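Local coordinates for protein arginyl-tRNA synthetase, putative (Plasmodium falciparum, PDB 5JLD) that probably attaches L-arginine to tRNA(Arg) at the expense of ATP, as a class I aminoacyl-tRNA synthetase, at residues L520-I525 with L578-E583; E540-L545 with E583-K588; K107-G112 with C571-S576; E129-V134 with R163-L168. All coordinates share one frame; numbering follows the deposited sequence.

In the fold
Three of the four contacts share helix 564-584. Contacts 1 and 2, their centres about 7 Å apart, tie it to the successive helices 522-532 and 536-556 within the DALR anticodon-binding region and share Glu583. Contact 3, centred about 12 Å from contact 1 and 17 Å from contact 2, joins it to residues 107-112. The segments of these three alternate along the chain. Contact 4, in the catalytic domain, has its centre about 16 Å from that of contact 1 and 24 Å from that of contact 3; it closes before contacts 1 and 2 open and is nested within contact 3. Phe167 packs on Leu580, so the anticodon-binding helices rest directly against the catalytic domain.

Contact 1: residues L520-I525 with L578-E583; sequences LKFPDI and LKLCME
Phe522 meets Leu580 and Cys581 in a buried apolar contact between two helices of the anticodon-binding region, 522-532 and 564-584. The backbones stay well apart, with Phe522 CA 9.5 Å from Cys581 CA, and a long flat side chain suits the task of bridging them. With CG anti to the backbone N (chi1 -164°), the ring is carried across to the other helix, and two neighbouring residues receive its outer atoms. On one side Cys581 SG approaches CE1 of Phe522 at 3.6 Å; on the other, Leu580 CD2 lies 3.8 Å from Phe522 CE2. The sulfur makes a sulfur-aromatic contact, 4.7 Å from the ring centroid and 55° off the normal, so it comes in obliquely. Both helices belong to the helical DALR domain, which probably binds the anticodon here, as in related arginyl-tRNA synthetases. Small, weakly polar Cys581 lets the ring come near the helix, whereas branched Leu580 reaches out to meet it. Phe526 packs edge-to-face on the Phe522 ring, and Tyr541 of helix 536-556 meets it with planes inclined by about 35°. Asp524, on the same helix as Phe522, hydrogen-bonds through its carboxylate to Tyr37, Tyr45 and Thr11 N.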
loop_
_atom_site.group_PDB
_atom_site.type_symbol
_atom_site.label_atom_id
_atom_site.label_comp_id
_atom_site.label_asym_id
_atom_site.label_seq_id
_atom_site.Cartn_x
_atom_site.Cartn_y
_atom_site.Cartn_z
ATOM N N LEU A 520 -12.061 5.498 -15.391
ATOM C CA LEU A 520 -12.889 4.352 -15.020
ATOM C C LEU A 520 -12.069 3.083 -14.727
ATOM O O LEU A 520 -12.628 2.076 -14.282
ATOM C CB LEU A 520 -13.922 4.065 -16.121
ATOM C CG LEU A 520 -14.956 5.171 -16.329
ATOM C CD1 LEU A 520 -15.731 4.922 -17.614
ATOM C CD2 LEU A 520 -15.888 5.292 -15.106
ATOM N N LYS A 521 -10.760 3.122 -14.988
ATOM C CA LYS A 521 -9.893 1.989 -14.633
ATOM C C LYS A 521 -9.559 1.913 -13.131
ATOM O O LYS A 521 -9.033 0.908 -12.666
ATOM C CB LYS A 521 -8.586 2.044 -15.414
ATOM C CG LYS A 521 -8.701 1.752 -16.917
ATOM C CD LYS A 521 -7.308 1.673 -17.535
ATOM C CE LYS A 521 -7.364 1.352 -19.011
ATOM N NZ LYS A 521 -5.976 1.295 -19.555
ATOM N N PHE A 522 -9.847 2.985 -12.400
ATOM C CA PHE A 522 -9.460 3.134 -10.995
ATOM C C PHE A 522 -9.765 1.869 -10.148
ATOM O O PHE A 522 -8.877 1.370 -9.479
ATOM C CB PHE A 522 -10.138 4.392 -10.411
ATOM C CG PHE A 522 -9.551 4.871 -9.105
ATOM C CD1 PHE A 522 -8.184 4.991 -8.943
ATOM C CD2 PHE A 522 -10.378 5.230 -8.044
ATOM C CE1 PHE A 522 -7.639 5.450 -7.745
ATOM C CE2 PHE A 522 -9.848 5.697 -6.846
ATOM C CZ PHE A 522 -8.469 5.803 -6.692
ATOM N N PRO A 523 -10.986 1.306 -10.243
ATOM C CA PRO A 523 -11.249 0.099 -9.439
ATOM C C PRO A 523 -10.335 -1.096 -9.738
ATOM O O PRO A 523 -10.105 -1.910 -8.826
ATOM C CB PRO A 523 -12.702 -0.240 -9.790
ATOM C CG PRO A 523 -13.301 1.088 -10.168
ATOM C CD PRO A 523 -12.206 1.761 -10.942
ATOM N N ASP A 524 -9.825 -1.197 -10.971
ATOM C CA ASP A 524 -8.922 -2.286 -11.340
ATOM C C ASP A 524 -7.668 -2.259 -10.453
ATOM O O ASP A 524 -7.123 -3.308 -10.077
ATOM C CB ASP A 524 -8.499 -2.196 -12.820
ATOM C CG ASP A 524 -9.688 -2.240 -13.802
ATOM O OD1 ASP A 524 -10.851 -2.477 -13.417
ATOM O OD2 ASP A 524 -9.443 -2.041 -14.990
ATOM N N ILE A 525 -7.213 -1.048 -10.140
ATOM C CA ILE A 525 -6.018 -0.862 -9.315
ATOM C C ILE A 525 -6.214 -1.520 -7.939
ATOM O O ILE A 525 -5.333 -2.224 -7.436
ATOM C CB ILE A 525 -5.679 0.628 -9.127
ATOM C CG1 ILE A 525 -5.491 1.325 -10.486
ATOM C CG2 ILE A 525 -4.438 0.789 -8.251
ATOM C CD1 ILE A 525 -4.320 0.754 -11.281
ATOM N N LEU A 578 -7.220 12.867 -8.863
ATOM C CA LEU A 578 -5.809 13.133 -8.617
ATOM C C LEU A 578 -5.571 13.383 -7.121
ATOM O O LEU A 578 -4.645 12.823 -6.537
ATOM C CB LEU A 578 -5.347 14.329 -9.421
ATOM C CG LEU A 578 -3.841 14.561 -9.490
ATOM C CD1 LEU A 578 -3.112 13.246 -9.676
ATOM C CD2 LEU A 578 -3.528 15.520 -10.651
ATOM N N LYS A 579 -6.423 14.220 -6.527
ATOM C CA LYS A 579 -6.383 14.504 -5.087
ATOM C C LYS A 579 -6.440 13.207 -4.285
ATOM O O LYS A 579 -5.550 12.932 -3.462
ATOM C CB LYS A 579 -7.539 15.421 -4.695
ATOM C CG LYS A 579 -7.618 15.780 -3.217
ATOM C CD LYS A 579 -8.955 16.449 -2.916
ATOM C CE LYS A 579 -9.197 16.603 -1.423
ATOM N NZ LYS A 579 -8.567 17.848 -0.916
ATOM N N LEU A 580 -7.472 12.405 -4.558
ATOM C CA LEU A 580 -7.649 11.130 -3.868
ATOM C C LEU A 580 -6.413 10.228 -4.012
ATOM O O LEU A 580 -5.922 9.685 -3.019
ATOM C CB LEU A 580 -8.906 10.412 -4.374
ATOM C CG LEU A 580 -9.174 9.018 -3.817
ATOM C CD1 LEU A 580 -9.197 9.079 -2.287
ATOM C CD2 LEU A 580 -10.505 8.499 -4.331
ATOM N N CYS A 581 -5.904 10.089 -5.235
ATOM C CA CYS A 581 -4.713 9.270 -5.493
ATOM C C CYS A 581 -3.516 9.749 -4.676
ATOM O O CYS A 581 -2.748 8.938 -4.147
ATOM C CB CYS A 581 -4.338 9.292 -6.980
ATOM S SG CYS A 581 -5.352 8.262 -8.097
ATOM N N MET A 582 -3.352 11.072 -4.616
ATOM C CA MET A 582 -2.246 11.681 -3.919
ATOM C C MET A 582 -2.327 11.335 -2.433
ATOM O O MET A 582 -1.346 10.893 -1.846
ATOM C CB MET A 582 -2.247 13.199 -4.119
ATOM C CG MET A 582 -1.652 13.654 -5.432
ATOM S SD MET A 582 -1.826 15.435 -5.679
ATOM C CE MET A 582 -0.488 16.063 -4.696
ATOM N N GLU A 583 -3.522 11.511 -1.869
ATOM C CA GLU A 583 -3.781 11.214 -0.466
ATOM C C GLU A 583 -3.582 9.740 -0.128
ATOM O O GLU A 583 -3.025 9.414 0.913
ATOM C CB GLU A 583 -5.199 11.638 -0.096
ATOM C CG GLU A 583 -5.369 13.143 -0.047
ATOM C CD GLU A 583 -6.819 13.548 0.070
ATOM O OE1 GLU A 583 -7.696 12.682 -0.160
ATOM O OE2 GLU A 583 -7.081 14.732 0.383
#

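Contact 2: residues E540-L545 with E583-K588; sequences EYMYDL and ELLGMK
Leu585 and Met587 both reach the end of Met542 from the turn that finishes helix 564-584. The last helical turn enters through Glu583, whose carbonyl O accepts a bond from Gly586 N at 2.9 Å, and Leu584, whose carbonyl is bonded by the hydroxyl of Ser160. Leu585 follows, its CD1 3.6 Å from Met542 CE; the two side chains meet tip to tip, and the same CD1 also lies 4.0 Å from Met542 SD. At Gly586 the chain leaves the helix with positive phi (87°), in a Schellman motif: besides the bond of Gly586 to Glu583, Met587 N probably bonds to Met582 O. Glycine, with no side chain, accommodates these backbone angles close to the preceding carbonyl O. Past the turn the Met587 side chain points toward helix 536-556, and its SD comes within 4.0 Å of Met542 CE, the two methionine side chains passing at a slant. Met542 extends from its own helix and then bends at chi3 (59°), placing its methyl against both partners. An unbranched, flexible thioether suits this buried place, since it can follow the uneven surface made by a leucine and a second methionine. Beyond them, Lys588 pairs through NZ with Asp267, while Tyr450 of helix 436-453 also touches Met542.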
loop_
_atom_site.group_PDB
_atom_site.type_symbol
_atom_site.label_atom_id
_atom_site.label_comp_id
_atom_site.label_asym_id
_atom_site.label_seq_id
_atom_site.Cartn_x
_atom_site.Cartn_y
_atom_site.Cartn_z
ATOM N N GLU A 540 1.903 4.631 -10.482
ATOM C CA GLU A 540 1.879 4.536 -11.934
ATOM C C GLU A 540 0.551 5.096 -12.466
ATOM O O GLU A 540 0.524 5.983 -13.325
ATOM C CB GLU A 540 2.003 3.081 -12.355
ATOM C CG GLU A 540 3.326 2.580 -12.810
ATOM C CD GLU A 540 3.139 1.274 -13.575
ATOM O OE1 GLU A 540 2.169 1.200 -14.374
ATOM O OE2 GLU A 540 3.927 0.327 -13.367
ATOM N N TYR A 541 -0.547 4.582 -11.903
ATOM C CA TYR A 541 -1.879 4.938 -12.356
ATOM C C TYR A 541 -1.989 6.440 -12.298
ATOM O O TYR A 541 -2.459 7.103 -13.249
ATOM C CB TYR A 541 -2.948 4.280 -11.481
ATOM C CG TYR A 541 -4.344 4.775 -11.769
ATOM C CD1 TYR A 541 -5.102 4.200 -12.785
ATOM C CD2 TYR A 541 -4.901 5.823 -11.042
ATOM C CE1 TYR A 541 -6.380 4.646 -13.058
ATOM C CE2 TYR A 541 -6.182 6.280 -11.316
ATOM C CZ TYR A 541 -6.915 5.683 -12.332
ATOM O OH TYR A 541 -8.192 6.113 -12.623
ATOM N N MET A 542 -1.459 6.972 -11.200
ATOM C CA MET A 542 -1.653 8.368 -10.902
ATOM C C MET A 542 -0.878 9.151 -11.919
ATOM O O MET A 542 -1.387 10.117 -12.491
ATOM C CB MET A 542 -1.199 8.708 -9.476
ATOM C CG MET A 542 -1.516 10.142 -9.107
ATOM S SD MET A 542 -0.996 10.578 -7.436
ATOM C CE MET A 542 0.761 10.242 -7.553
ATOM N N TYR A 543 0.349 8.700 -12.160
ATOM C CA TYR A 543 1.207 9.343 -13.137
ATOM C C TYR A 543 0.474 9.321 -14.473
ATOM O O TYR A 543 0.386 10.346 -15.171
ATOM C CB TYR A 543 2.568 8.636 -13.235
ATOM C CG TYR A 543 3.537 9.306 -14.191
ATOM C CD1 TYR A 543 4.239 10.444 -13.810
ATOM C CD2 TYR A 543 3.751 8.800 -15.469
ATOM C CE1 TYR A 543 5.120 11.066 -14.667
ATOM C CE2 TYR A 543 4.638 9.423 -16.353
ATOM C CZ TYR A 543 5.316 10.556 -15.942
ATOM O OH TYR A 543 6.200 11.179 -16.788
ATOM N N ASP A 544 -0.113 8.173 -14.806
ATOM C CA ASP A 544 -0.682 8.079 -16.141
ATOM C C ASP A 544 -1.848 9.039 -16.181
ATOM O O ASP A 544 -2.035 9.734 -17.188
ATOM C CB ASP A 544 -1.073 6.646 -16.494
ATOM C CG ASP A 544 0.148 5.728 -16.593
ATOM O OD1 ASP A 544 1.294 6.252 -16.663
ATOM O OD2 ASP A 544 -0.019 4.492 -16.600
ATOM N N LEU A 545 -2.544 9.181 -15.043
ATOM C CA LEU A 545 -3.696 10.064 -15.022
ATOM C C LEU A 545 -3.243 11.458 -15.441
ATOM O O LEU A 545 -3.860 12.104 -16.305
ATOM C CB LEU A 545 -4.351 10.091 -13.655
ATOM C CG LEU A 545 -5.490 11.097 -13.502
ATOM C CD1 LEU A 545 -6.588 10.823 -14.520
ATOM C CD2 LEU A 545 -6.041 11.040 -12.071
ATOM N N GLU A 583 -3.522 11.511 -1.869
ATOM C CA GLU A 583 -3.781 11.214 -0.466
ATOM C C GLU A 583 -3.582 9.740 -0.128
ATOM O O GLU A 583 -3.025 9.414 0.913
ATOM C CB GLU A 583 -5.199 11.638 -0.096
ATOM C CG GLU A 583 -5.369 13.143 -0.047
ATOM C CD GLU A 583 -6.819 13.548 0.070
ATOM O OE1 GLU A 583 -7.696 12.682 -0.160
ATOM O OE2 GLU A 583 -7.081 14.732 0.383
ATOM N N LEU A 584 -4.027 8.850 -1.005
ATOM C CA LEU A 584 -3.870 7.423 -0.761
ATOM C C LEU A 584 -2.389 7.050 -0.677
ATOM O O LEU A 584 -2.019 6.076 -0.015
ATOM C CB LEU A 584 -4.560 6.599 -1.852
ATOM C CG LEU A 584 -6.094 6.588 -1.890
ATOM C CD1 LEU A 584 -6.590 5.829 -3.109
ATOM C CD2 LEU A 584 -6.725 6.015 -0.616
ATOM N N LEU A 585 -1.543 7.836 -1.332
ATOM C CA LEU A 585 -0.107 7.566 -1.347
ATOM C C LEU A 585 0.607 8.344 -0.244
ATOM O O LEU A 585 1.831 8.292 -0.130
ATOM C CB LEU A 585 0.480 7.920 -2.722
ATOM C CG LEU A 585 0.072 6.981 -3.868
ATOM C CD1 LEU A 585 0.418 7.602 -5.198
ATOM C CD2 LEU A 585 0.759 5.623 -3.736
ATOM N N GLY A 586 -0.168 9.081 0.547
ATOM C CA GLY A 586 0.365 9.856 1.658
ATOM C C GLY A 586 0.845 11.248 1.275
ATOM O O GLY A 586 1.525 11.913 2.065
ATOM N N MET A 587 0.497 11.707 0.071
ATOM C CA MET A 587 0.918 13.037 -0.359
ATOM C C MET A 587 -0.133 14.080 0.039
ATOM O O MET A 587 -1.292 13.744 0.266
ATOM C CB MET A 587 1.178 13.061 -1.873
ATOM C CG MET A 587 2.189 12.012 -2.362
ATOM S SD MET A 587 2.236 11.745 -4.166
ATOM C CE MET A 587 2.544 13.404 -4.776
ATOM N N LYS A 588 0.272 15.335 0.154
ATOM C CA LYS A 588 -0.678 16.408 0.434
ATOM C C LYS A 588 -0.844 17.336 -0.754
ATOM O O LYS A 588 0.077 18.080 -1.099
ATOM C CB LYS A 588 -0.239 17.231 1.645
ATOM C CG LYS A 588 -0.235 16.463 2.959
ATOM C CD LYS A 588 0.476 17.287 4.024
ATOM C CE LYS A 588 0.131 16.806 5.420
ATOM N NZ LYS A 588 0.815 17.642 6.436
#

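Contact 3: residues K107-G112 with C571-S576; sequences KKLFNG and CSITKS
Leu109 and Ile573 mark the nearest approach of the two backbones, with 8.0 Å between Leu109 CA and Ile573 CA. Residues 571-576 are helical throughout, with regular bonds such as Lys575 N to Cys571 O at 2.9 Å. Residues 107-112 change character: helix 99-108 runs out, and Phe110 and Asn111 take up extended angles as the first strand of a small antiparallel pair with residues 114-115. A weak bond from Phe110 N to Lys107 O spans this change. Because the backbone turns there, the successive Leu109 and Phe110 can both address one residue of the opposing helix. Ile573 receives them on separate branches. Its CG2 lies 3.8 Å from Leu109 CD1, whereas its CD1 lies 3.8 Å from Phe110 CE1 and almost as near to CZ of that ring. Both cross the isoleucine at about a right angle. The contact joins the turn between helix 99-108 and strand 110-111 to helix 564-584 of the DALR anticodon-binding region, more than 450 residues later. A beta-branched residue fits the position well: with CG1 beside the backbone N and anti to the carbonyl carbon (chi1 -59°), CG2 and the longer CG1-CD1 arm diverge toward the leucine and the phenylalanine. The flat Phe110 ring, met obliquely, offers CE1 and CZ to the isoleucine's end, and the branched tip of Leu109 suits its shorter CG2 arm. Ile519 of helix 510-520 packs on both Leu109 and Ile573, while Ile115 of the partner strand covers Phe110 and Ile573.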
loop_
_atom_site.group_PDB
_atom_site.type_symbol
_atom_site.label_atom_id
_atom_site.label_comp_id
_atom_site.label_asym_id
_atom_site.label_seq_id
_atom_site.Cartn_x
_atom_site.Cartn_y
_atom_site.Cartn_z
ATOM N N LYS A 107 -20.904 9.730 -15.355
ATOM C CA LYS A 107 -22.026 10.435 -14.743
ATOM C C LYS A 107 -22.441 9.798 -13.411
ATOM O O LYS A 107 -22.918 10.493 -12.516
ATOM C CB LYS A 107 -23.228 10.475 -15.687
ATOM C CG LYS A 107 -23.009 11.243 -16.985
ATOM C CD LYS A 107 -24.296 11.242 -17.817
ATOM C CE LYS A 107 -24.105 11.966 -19.145
ATOM N NZ LYS A 107 -25.271 11.753 -20.061
ATOM N N LYS A 108 -22.284 8.480 -13.283
ATOM C CA LYS A 108 -22.430 7.874 -11.944
ATOM C C LYS A 108 -21.554 8.528 -10.823
ATOM O O LYS A 108 -21.924 8.506 -9.652
ATOM C CB LYS A 108 -22.119 6.377 -12.008
ATOM C CG LYS A 108 -23.162 5.546 -12.743
ATOM C CD LYS A 108 -22.726 4.085 -12.806
ATOM C CE LYS A 108 -23.736 3.204 -13.529
ATOM N NZ LYS A 108 -23.266 1.789 -13.628
ATOM N N LEU A 109 -20.413 9.121 -11.176
ATOM C CA LEU A 109 -19.502 9.717 -10.184
ATOM C C LEU A 109 -20.053 10.936 -9.445
ATOM O O LEU A 109 -19.392 11.475 -8.548
ATOM C CB LEU A 109 -18.178 10.126 -10.849
ATOM C CG LEU A 109 -17.284 8.956 -11.242
ATOM C CD1 LEU A 109 -16.034 9.445 -11.939
ATOM C CD2 LEU A 109 -16.950 8.107 -9.994
ATOM N N PHE A 110 -21.226 11.390 -9.825
ATOM C CA PHE A 110 -21.788 12.562 -9.203
ATOM C C PHE A 110 -22.863 12.244 -8.221
ATOM O O PHE A 110 -23.912 11.780 -8.589
ATOM C CB PHE A 110 -22.359 13.472 -10.258
ATOM C CG PHE A 110 -21.333 14.067 -11.145
ATOM C CD1 PHE A 110 -20.813 13.354 -12.175
ATOM C CD2 PHE A 110 -20.886 15.332 -10.936
ATOM C CE1 PHE A 110 -19.863 13.896 -12.996
ATOM C CE2 PHE A 110 -19.937 15.884 -11.748
ATOM C CZ PHE A 110 -19.420 15.165 -12.785
ATOM N N ASN A 111 -22.587 12.480 -6.954
ATOM C CA ASN A 111 -23.563 12.260 -5.918
ATOM C C ASN A 111 -24.319 13.540 -5.943
ATOM O O ASN A 111 -23.793 14.576 -5.576
ATOM C CB ASN A 111 -22.894 12.109 -4.567
ATOM N N GLY A 112 -25.548 13.491 -6.415
ATOM C CA GLY A 112 -26.336 14.689 -6.511
ATOM C C GLY A 112 -25.639 15.659 -7.423
ATOM O O GLY A 112 -25.736 15.546 -8.622
ATOM N N CYS A 571 -12.384 18.161 -16.178
ATOM C CA CYS A 571 -11.342 18.733 -15.344
ATOM C C CYS A 571 -11.645 18.484 -13.853
ATOM O O CYS A 571 -10.753 18.159 -13.081
ATOM C CB CYS A 571 -11.195 20.227 -15.625
ATOM S SG CYS A 571 -10.419 20.647 -17.215
ATOM N N SER A 572 -12.912 18.628 -13.472
ATOM C CA SER A 572 -13.353 18.477 -12.082
ATOM C C SER A 572 -13.194 17.042 -11.594
ATOM O O SER A 572 -12.626 16.775 -10.509
ATOM C CB SER A 572 -14.814 18.921 -11.955
ATOM O OG SER A 572 -15.202 19.129 -10.615
ATOM N N ILE A 573 -13.692 16.111 -12.401
ATOM C CA ILE A 573 -13.489 14.704 -12.087
ATOM C C ILE A 573 -12.004 14.380 -11.960
ATOM O O ILE A 573 -11.584 13.749 -10.982
ATOM C CB ILE A 573 -14.114 13.798 -13.145
ATOM C CG1 ILE A 573 -15.623 14.071 -13.233
ATOM C CG2 ILE A 573 -13.812 12.338 -12.813
ATOM C CD1 ILE A 573 -16.346 13.280 -14.334
ATOM N N THR A 574 -11.209 14.836 -12.933
ATOM C CA THR A 574 -9.779 14.549 -12.906
ATOM C C THR A 574 -9.111 15.092 -11.646
ATOM O O THR A 574 -8.305 14.408 -11.041
ATOM C CB THR A 574 -9.058 15.119 -14.126
ATOM O OG1 THR A 574 -9.602 14.524 -15.313
ATOM C CG2 THR A 574 -7.547 14.821 -14.047
ATOM N N LYS A 575 -9.457 16.322 -11.269
ATOM C CA LYS A 575 -8.978 16.928 -10.029
ATOM C C LYS A 575 -9.316 16.068 -8.817
ATOM O O LYS A 575 -8.421 15.687 -8.062
ATOM C CB LYS A 575 -9.571 18.325 -9.846
ATOM C CG LYS A 575 -9.086 19.046 -8.597
ATOM C CD LYS A 575 -9.332 20.541 -8.725
ATOM C CE LYS A 575 -10.589 20.980 -8.003
ATOM N NZ LYS A 575 -10.304 21.247 -6.566
ATOM N N SER A 576 -10.601 15.763 -8.633
ATOM C CA SER A 576 -11.003 14.883 -7.535
ATOM C C SER A 576 -10.158 13.600 -7.467
ATOM O O SER A 576 -9.652 13.215 -6.395
ATOM C CB SER A 576 -12.484 14.502 -7.650
ATOM O OG SER A 576 -13.323 15.571 -7.264
#

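Contact 4: residues E129-V134 with R163-L168; sequences ENYGNV and RVFEFL
Phe165 holds CG anti to its carbonyl carbon (chi1 -77°), which swings the ring off helix 149-167 toward the strand, while Val134, with CG1 anti to the backbone N (chi1 172°), turns both methyls to meet it. The pair sits in the beta-alpha-beta unit of strand 133-137, helix 149-167 and strand 171-176, part of the parallel sheet of the class I catalytic domain, a Rossmann-like fold. Here the crossover helix is fastened to the first strand: Val134 CG1 lies over the centre of the Phe165 ring in a CH-pi contact, 4.0 Å from the centroid and 10° off the normal. Beta-branched valine suits a strand and offers two methyls to one aromatic face, for its CG2 also comes 4.0 Å from Phe165 CE1. Leu530 of helix 522-532, from the anticodon-binding region, touches both Phe165 and Tyr131. The hydroxyl of Tyr131 is hydrogen-bonded to Lys374 NZ, and the side chains of Tyr131 and Phe165 cross at about a right angle. In the loop leading to Val134, Asn130 forms an Asx turn, its OD1 accepting from Gly132 N at 2.6 Å. Gly132, lacking a side chain, leaves room for that close approach. Tyr131 CD1 lies 4.0 Å from Phe165 CE1.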
loop_
_atom_site.group_PDB
_atom_site.type_symbol
_atom_site.label_atom_id
_atom_site.label_comp_id
_atom_site.label_asym_id
_atom_site.label_seq_id
_atom_site.Cartn_x
_atom_site.Cartn_y
_atom_site.Cartn_z
ATOM N N GLU A 129 -14.240 -14.184 -0.150
ATOM C CA GLU A 129 -13.169 -13.483 0.566
ATOM C C GLU A 129 -13.710 -12.491 1.592
ATOM O O GLU A 129 -14.577 -11.669 1.287
ATOM C CB GLU A 129 -12.249 -12.756 -0.411
ATOM C CG GLU A 129 -11.538 -13.652 -1.410
ATOM C CD GLU A 129 -10.666 -12.864 -2.375
ATOM O OE1 GLU A 129 -9.440 -12.816 -2.158
ATOM O OE2 GLU A 129 -11.200 -12.290 -3.348
ATOM N N ASN A 130 -13.185 -12.573 2.810
ATOM C CA ASN A 130 -13.629 -11.720 3.906
ATOM C C ASN A 130 -12.567 -10.666 4.240
ATOM O O ASN A 130 -11.404 -10.996 4.433
ATOM C CB ASN A 130 -13.952 -12.587 5.131
ATOM C CG ASN A 130 -14.673 -11.824 6.240
ATOM O OD1 ASN A 130 -14.566 -10.603 6.361
ATOM N ND2 ASN A 130 -15.407 -12.558 7.068
ATOM N N TYR A 131 -12.964 -9.400 4.305
ATOM C CA TYR A 131 -12.041 -8.353 4.742
ATOM C C TYR A 131 -12.629 -7.601 5.928
ATOM O O TYR A 131 -12.405 -6.406 6.076
ATOM C CB TYR A 131 -11.721 -7.371 3.607
ATOM C CG TYR A 131 -10.794 -7.945 2.548
ATOM C CD1 TYR A 131 -9.422 -7.986 2.753
ATOM C CD2 TYR A 131 -11.295 -8.440 1.338
ATOM C CE1 TYR A 131 -8.567 -8.504 1.796
ATOM C CE2 TYR A 131 -10.440 -8.971 0.364
ATOM C CZ TYR A 131 -9.078 -8.984 0.597
ATOM O OH TYR A 131 -8.204 -9.512 -0.335
ATOM N N GLY A 132 -13.383 -8.312 6.765
ATOM C CA GLY A 132 -14.012 -7.721 7.932
ATOM C C GLY A 132 -13.014 -6.950 8.770
ATOM O O GLY A 132 -13.193 -5.763 9.032
ATOM N N ASN A 133 -11.948 -7.622 9.184
ATOM C CA ASN A 133 -10.931 -6.957 9.984
ATOM C C ASN A 133 -9.573 -7.137 9.345
ATOM O O ASN A 133 -9.116 -8.261 9.160
ATOM C CB ASN A 133 -10.891 -7.499 11.418
ATOM C CG ASN A 133 -12.208 -7.360 12.150
ATOM O OD1 ASN A 133 -12.724 -6.255 12.340
ATOM N ND2 ASN A 133 -12.732 -8.489 12.625
ATOM N N VAL A 134 -8.916 -6.029 9.041
ATOM C CA VAL A 134 -7.584 -6.088 8.458
ATOM C C VAL A 134 -6.567 -5.481 9.410
ATOM O O VAL A 134 -6.806 -4.416 9.990
ATOM C CB VAL A 134 -7.530 -5.323 7.094
ATOM C CG1 VAL A 134 -6.091 -5.212 6.597
ATOM C CG2 VAL A 134 -8.430 -6.002 6.040
ATOM N N ARG A 163 -4.231 3.328 4.243
ATOM C CA ARG A 163 -5.071 4.353 3.672
ATOM C C ARG A 163 -5.945 3.722 2.570
ATOM O O ARG A 163 -7.095 4.117 2.392
ATOM C CB ARG A 163 -4.228 5.501 3.107
ATOM C CG ARG A 163 -3.497 6.356 4.123
ATOM C CD ARG A 163 -3.069 7.707 3.506
ATOM N NE ARG A 163 -2.180 8.470 4.380
ATOM C CZ ARG A 163 -2.051 9.799 4.368
ATOM N NH1 ARG A 163 -2.747 10.534 3.514
ATOM N NH2 ARG A 163 -1.205 10.398 5.213
ATOM N N VAL A 164 -5.404 2.729 1.866
ATOM C CA VAL A 164 -6.175 2.033 0.839
ATOM C C VAL A 164 -7.358 1.332 1.483
ATOM O O VAL A 164 -8.491 1.522 1.054
ATOM C CB VAL A 164 -5.325 1.015 0.048
ATOM C CG1 VAL A 164 -6.212 0.041 -0.704
ATOM C CG2 VAL A 164 -4.392 1.736 -0.925
ATOM N N PHE A 165 -7.110 0.560 2.541
ATOM C CA PHE A 165 -8.236 -0.125 3.195
ATOM C C PHE A 165 -9.254 0.826 3.845
ATOM O O PHE A 165 -10.469 0.559 3.821
ATOM C CB PHE A 165 -7.717 -1.127 4.223
ATOM C CG PHE A 165 -7.187 -2.381 3.599
ATOM C CD1 PHE A 165 -8.051 -3.321 3.065
ATOM C CD2 PHE A 165 -5.830 -2.596 3.502
ATOM C CE1 PHE A 165 -7.573 -4.459 2.487
ATOM C CE2 PHE A 165 -5.342 -3.739 2.919
ATOM C CZ PHE A 165 -6.211 -4.677 2.420
ATOM N N GLU A 166 -8.775 1.944 4.387
ATOM C CA GLU A 166 -9.662 2.949 4.976
ATOM C C GLU A 166 -10.522 3.620 3.874
ATOM O O GLU A 166 -11.696 3.956 4.083
ATOM C CB GLU A 166 -8.830 3.975 5.777
ATOM C CG GLU A 166 -8.228 3.343 7.067
ATOM C CD GLU A 166 -7.004 4.062 7.657
ATOM O OE1 GLU A 166 -6.526 5.067 7.087
ATOM O OE2 GLU A 166 -6.505 3.599 8.712
ATOM N N PHE A 167 -9.948 3.788 2.686
ATOM C CA PHE A 167 -10.725 4.276 1.550
ATOM C C PHE A 167 -11.853 3.296 1.222
ATOM O O PHE A 167 -12.998 3.699 1.028
ATOM C CB PHE A 167 -9.839 4.478 0.334
ATOM C CG PHE A 167 -10.604 4.687 -0.937
ATOM C CD1 PHE A 167 -11.319 5.852 -1.136
ATOM C CD2 PHE A 167 -10.581 3.734 -1.942
ATOM C CE1 PHE A 167 -12.035 6.056 -2.319
ATOM C CE2 PHE A 167 -11.282 3.933 -3.121
ATOM C CZ PHE A 167 -12.011 5.095 -3.307
ATOM N N LEU A 168 -11.520 2.008 1.211
ATOM C CA LEU A 168 -12.501 0.932 1.033
ATOM C C LEU A 168 -13.373 0.682 2.284
ATOM O O LEU A 168 -14.089 -0.313 2.357
ATOM C CB LEU A 168 -11.765 -0.367 0.624
ATOM C CG LEU A 168 -11.049 -0.233 -0.729
ATOM C CD1 LEU A 168 -10.175 -1.430 -1.093
ATOM C CD2 LEU A 168 -12.096 0.016 -1.815
#